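Local coordinates for protein protease 2A (Rhinovirus C, PDB 5X45) that probably cleaves the viral polyprotein as a chymotrypsin-like cysteine protease that carries a bound zinc ion, at residues Leu30-Gln38 against Tyr86-Asn94. Sequence-based numbering, arbitrary orientation.
Sequences LLALTADLQ and YYPKHIQYN
Tyr87 OH donates a hydrogen bond to Asp36 OD1 at 3.0 Å. In this chymotrypsin-like fold the contact joins the N-terminal four-stranded sheet to the two-stranded sheet of 78-81 and 90-93. Asp36 lies in the hairpin joining strands 28-32 and 37-41; a type I turn from Ala32 to Ala35 and a G1 beta bulge shape it. The hydroxyl comes from above the carboxylate plane, 42° out of it. The carboxylate meets the edge of the Tyr87 ring, the two planes 81° apart. With CG anti to the backbone N (chi1 -170°), Asp36 extends its carboxylate to the Tyr87 hydroxyl. OD2 makes weak hydrogen bonds to His20 and Thr122. The Asp36-His20 pair is consistent with the Asp-His part of the His-Asp-Cys triad of 2A proteases, with Tyr87 as a second-shell partner.

A backbone bond, Tyr93 N to Thr34 O at 2.9 Å, ties the turn to strand 90-93. Gln92 CA adds a secondary CA-H...O contact to Thr34 O, at 3.1 Å. The Gln92 amide is fixed at both ends: NE2 donates to His90 NE2 at 2.9 Å, and OE1 is bonded to Thr122. His90 ND1 in turn donates to Pro88 O. Gln92 NE2 lies 3.5 Å from Asp36 CB. Farther out, Thr34 CB meets the edge of the Tyr93 ring, 3.6 Å from Tyr93 CD2.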
# COMPACT_ATOMS: atom_id res chain seq x y z
N LEU A 30 -2.01 -13.27 -7.02
CA LEU A 30 -3.10 -12.30 -7.08
C LEU A 30 -2.66 -11.08 -7.86
O LEU A 30 -1.60 -10.52 -7.59
CB LEU A 30 -3.57 -11.88 -5.69
CG LEU A 30 -4.88 -11.07 -5.62
CD1 LEU A 30 -5.60 -11.38 -4.32
CD2 LEU A 30 -4.67 -9.56 -5.75
N LEU A 31 -3.49 -10.65 -8.81
CA LEU A 31 -3.23 -9.41 -9.52
C LEU A 31 -4.52 -8.62 -9.64
O LEU A 31 -5.48 -9.06 -10.27
CB LEU A 31 -2.63 -9.68 -10.91
CG LEU A 31 -2.30 -8.39 -11.67
CD1 LEU A 31 -1.31 -7.54 -10.87
CD2 LEU A 31 -1.75 -8.67 -13.05
N ALA A 32 -4.54 -7.46 -8.99
CA ALA A 32 -5.73 -6.60 -8.97
C ALA A 32 -5.37 -5.15 -9.27
O ALA A 32 -4.94 -4.41 -8.39
CB ALA A 32 -6.43 -6.71 -7.60
N LEU A 33 -5.57 -4.73 -10.52
CA LEU A 33 -5.27 -3.36 -10.94
C LEU A 33 -6.25 -2.34 -10.36
O LEU A 33 -5.94 -1.15 -10.25
CB LEU A 33 -5.23 -3.26 -12.47
CG LEU A 33 -3.96 -3.74 -13.21
CD1 LEU A 33 -3.28 -4.99 -12.66
CD2 LEU A 33 -4.20 -3.85 -14.72
N THR A 34 -7.42 -2.81 -9.94
CA THR A 34 -8.40 -1.95 -9.29
C THR A 34 -7.96 -1.66 -7.85
O THR A 34 -8.59 -0.88 -7.13
CB THR A 34 -9.81 -2.58 -9.28
OG1 THR A 34 -9.73 -3.96 -8.89
CG2 THR A 34 -10.42 -2.50 -10.67
N ALA A 35 -6.87 -2.30 -7.44
CA ALA A 35 -6.25 -2.01 -6.16
C ALA A 35 -4.77 -1.70 -6.34
O ALA A 35 -4.04 -1.54 -5.35
CB ALA A 35 -6.43 -3.18 -5.21
N ASP A 36 -4.33 -1.63 -7.60
CA ASP A 36 -2.91 -1.42 -7.95
C ASP A 36 -2.03 -2.38 -7.14
O ASP A 36 -1.00 -1.98 -6.57
CB ASP A 36 -2.50 0.04 -7.72
CG ASP A 36 -1.13 0.35 -8.28
OD1 ASP A 36 -0.69 -0.38 -9.20
OD2 ASP A 36 -0.48 1.31 -7.80
N LEU A 37 -2.42 -3.64 -7.11
CA LEU A 37 -1.80 -4.61 -6.20
C LEU A 37 -1.42 -5.89 -6.90
O LEU A 37 -2.21 -6.47 -7.65
CB LEU A 37 -2.76 -4.94 -5.06
CG LEU A 37 -2.22 -5.91 -4.01
CD1 LEU A 37 -1.10 -5.26 -3.19
CD2 LEU A 37 -3.35 -6.39 -3.12
N GLN A 38 -0.20 -6.34 -6.65
CA GLN A 38 0.24 -7.64 -7.11
C GLN A 38 0.76 -8.44 -5.93
O GLN A 38 1.49 -7.91 -5.10
CB GLN A 38 1.33 -7.52 -8.18
CG GLN A 38 1.97 -8.87 -8.50
CD GLN A 38 2.85 -8.85 -9.73
OE1 GLN A 38 2.65 -8.06 -10.66
NE2 GLN A 38 3.87 -9.70 -9.73
N TYR A 86 1.75 5.95 -15.32
CA TYR A 86 1.55 4.53 -15.54
C TYR A 86 0.06 4.15 -15.72
O TYR A 86 -0.25 3.13 -16.33
CB TYR A 86 2.18 3.74 -14.39
CG TYR A 86 1.95 4.35 -13.04
CD1 TYR A 86 0.79 4.08 -12.32
CD2 TYR A 86 2.89 5.20 -12.46
CE1 TYR A 86 0.56 4.62 -11.07
CE2 TYR A 86 2.67 5.76 -11.20
CZ TYR A 86 1.51 5.46 -10.51
OH TYR A 86 1.27 6.00 -9.26
N TYR A 87 -0.84 4.98 -15.20
CA TYR A 87 -2.28 4.73 -15.34
C TYR A 87 -3.01 5.97 -15.81
O TYR A 87 -2.66 7.09 -15.42
CB TYR A 87 -2.91 4.30 -14.01
CG TYR A 87 -2.51 2.94 -13.51
CD1 TYR A 87 -2.33 1.88 -14.39
CD2 TYR A 87 -2.30 2.73 -12.15
CE1 TYR A 87 -1.94 0.64 -13.92
CE2 TYR A 87 -1.92 1.50 -11.67
CZ TYR A 87 -1.74 0.46 -12.56
OH TYR A 87 -1.36 -0.77 -12.06
N PRO A 88 -4.04 5.77 -16.64
CA PRO A 88 -5.01 6.85 -16.87
C PRO A 88 -5.85 7.07 -15.62
O PRO A 88 -5.74 6.29 -14.66
CB PRO A 88 -5.86 6.31 -18.02
CG PRO A 88 -5.79 4.82 -17.86
CD PRO A 88 -4.39 4.54 -17.38
N LYS A 89 -6.64 8.13 -15.61
CA LYS A 89 -7.59 8.38 -14.53
C LYS A 89 -8.48 7.15 -14.38
O LYS A 89 -9.04 6.67 -15.37
CB LYS A 89 -8.42 9.63 -14.85
CG LYS A 89 -9.79 9.70 -14.19
CD LYS A 89 -10.54 10.94 -14.67
CE LYS A 89 -11.98 10.95 -14.20
NZ LYS A 89 -12.55 12.33 -14.05
N HIS A 90 -8.60 6.63 -13.16
CA HIS A 90 -9.34 5.39 -12.92
C HIS A 90 -9.82 5.27 -11.48
O HIS A 90 -9.36 5.99 -10.60
CB HIS A 90 -8.47 4.18 -13.25
CG HIS A 90 -7.33 3.99 -12.30
ND1 HIS A 90 -6.23 4.82 -12.28
CD2 HIS A 90 -7.14 3.08 -11.31
CE1 HIS A 90 -5.40 4.43 -11.33
NE2 HIS A 90 -5.93 3.38 -10.73
N ILE A 91 -10.74 4.33 -11.24
CA ILE A 91 -11.26 4.07 -9.90
C ILE A 91 -10.46 2.95 -9.22
O ILE A 91 -10.15 1.94 -9.84
CB ILE A 91 -12.75 3.66 -9.93
CG1 ILE A 91 -13.62 4.75 -10.59
CG2 ILE A 91 -13.24 3.33 -8.53
CD1 ILE A 91 -13.37 6.14 -10.10
N GLN A 92 -10.15 3.15 -7.95
CA GLN A 92 -9.56 2.09 -7.14
C GLN A 92 -10.47 1.78 -5.95
O GLN A 92 -11.32 2.58 -5.59
CB GLN A 92 -8.15 2.48 -6.67
CG GLN A 92 -7.09 2.28 -7.75
CD GLN A 92 -5.66 2.37 -7.23
OE1 GLN A 92 -5.39 2.10 -6.06
NE2 GLN A 92 -4.73 2.73 -8.12
N TYR A 93 -10.31 0.58 -5.38
CA TYR A 93 -11.18 0.10 -4.32
C TYR A 93 -10.43 -0.14 -3.01
O TYR A 93 -9.21 -0.33 -3.00
CB TYR A 93 -11.89 -1.19 -4.77
CG TYR A 93 -12.83 -0.95 -5.92
CD1 TYR A 93 -14.14 -0.52 -5.71
CD2 TYR A 93 -12.40 -1.09 -7.24
CE1 TYR A 93 -15.01 -0.28 -6.77
CE2 TYR A 93 -13.25 -0.85 -8.30
CZ TYR A 93 -14.55 -0.44 -8.06
OH TYR A 93 -15.41 -0.20 -9.11
N ASN A 94 -11.18 -0.11 -1.90
CA ASN A 94 -10.63 -0.35 -0.56
C ASN A 94 -9.46 0.55 -0.20
O ASN A 94 -8.32 0.10 -0.06
CB ASN A 94 -10.23 -1.82 -0.41
CG ASN A 94 -11.42 -2.77 -0.56
OD1 ASN A 94 -11.48 -3.57 -1.49
ND2 ASN A 94 -12.37 -2.67 0.36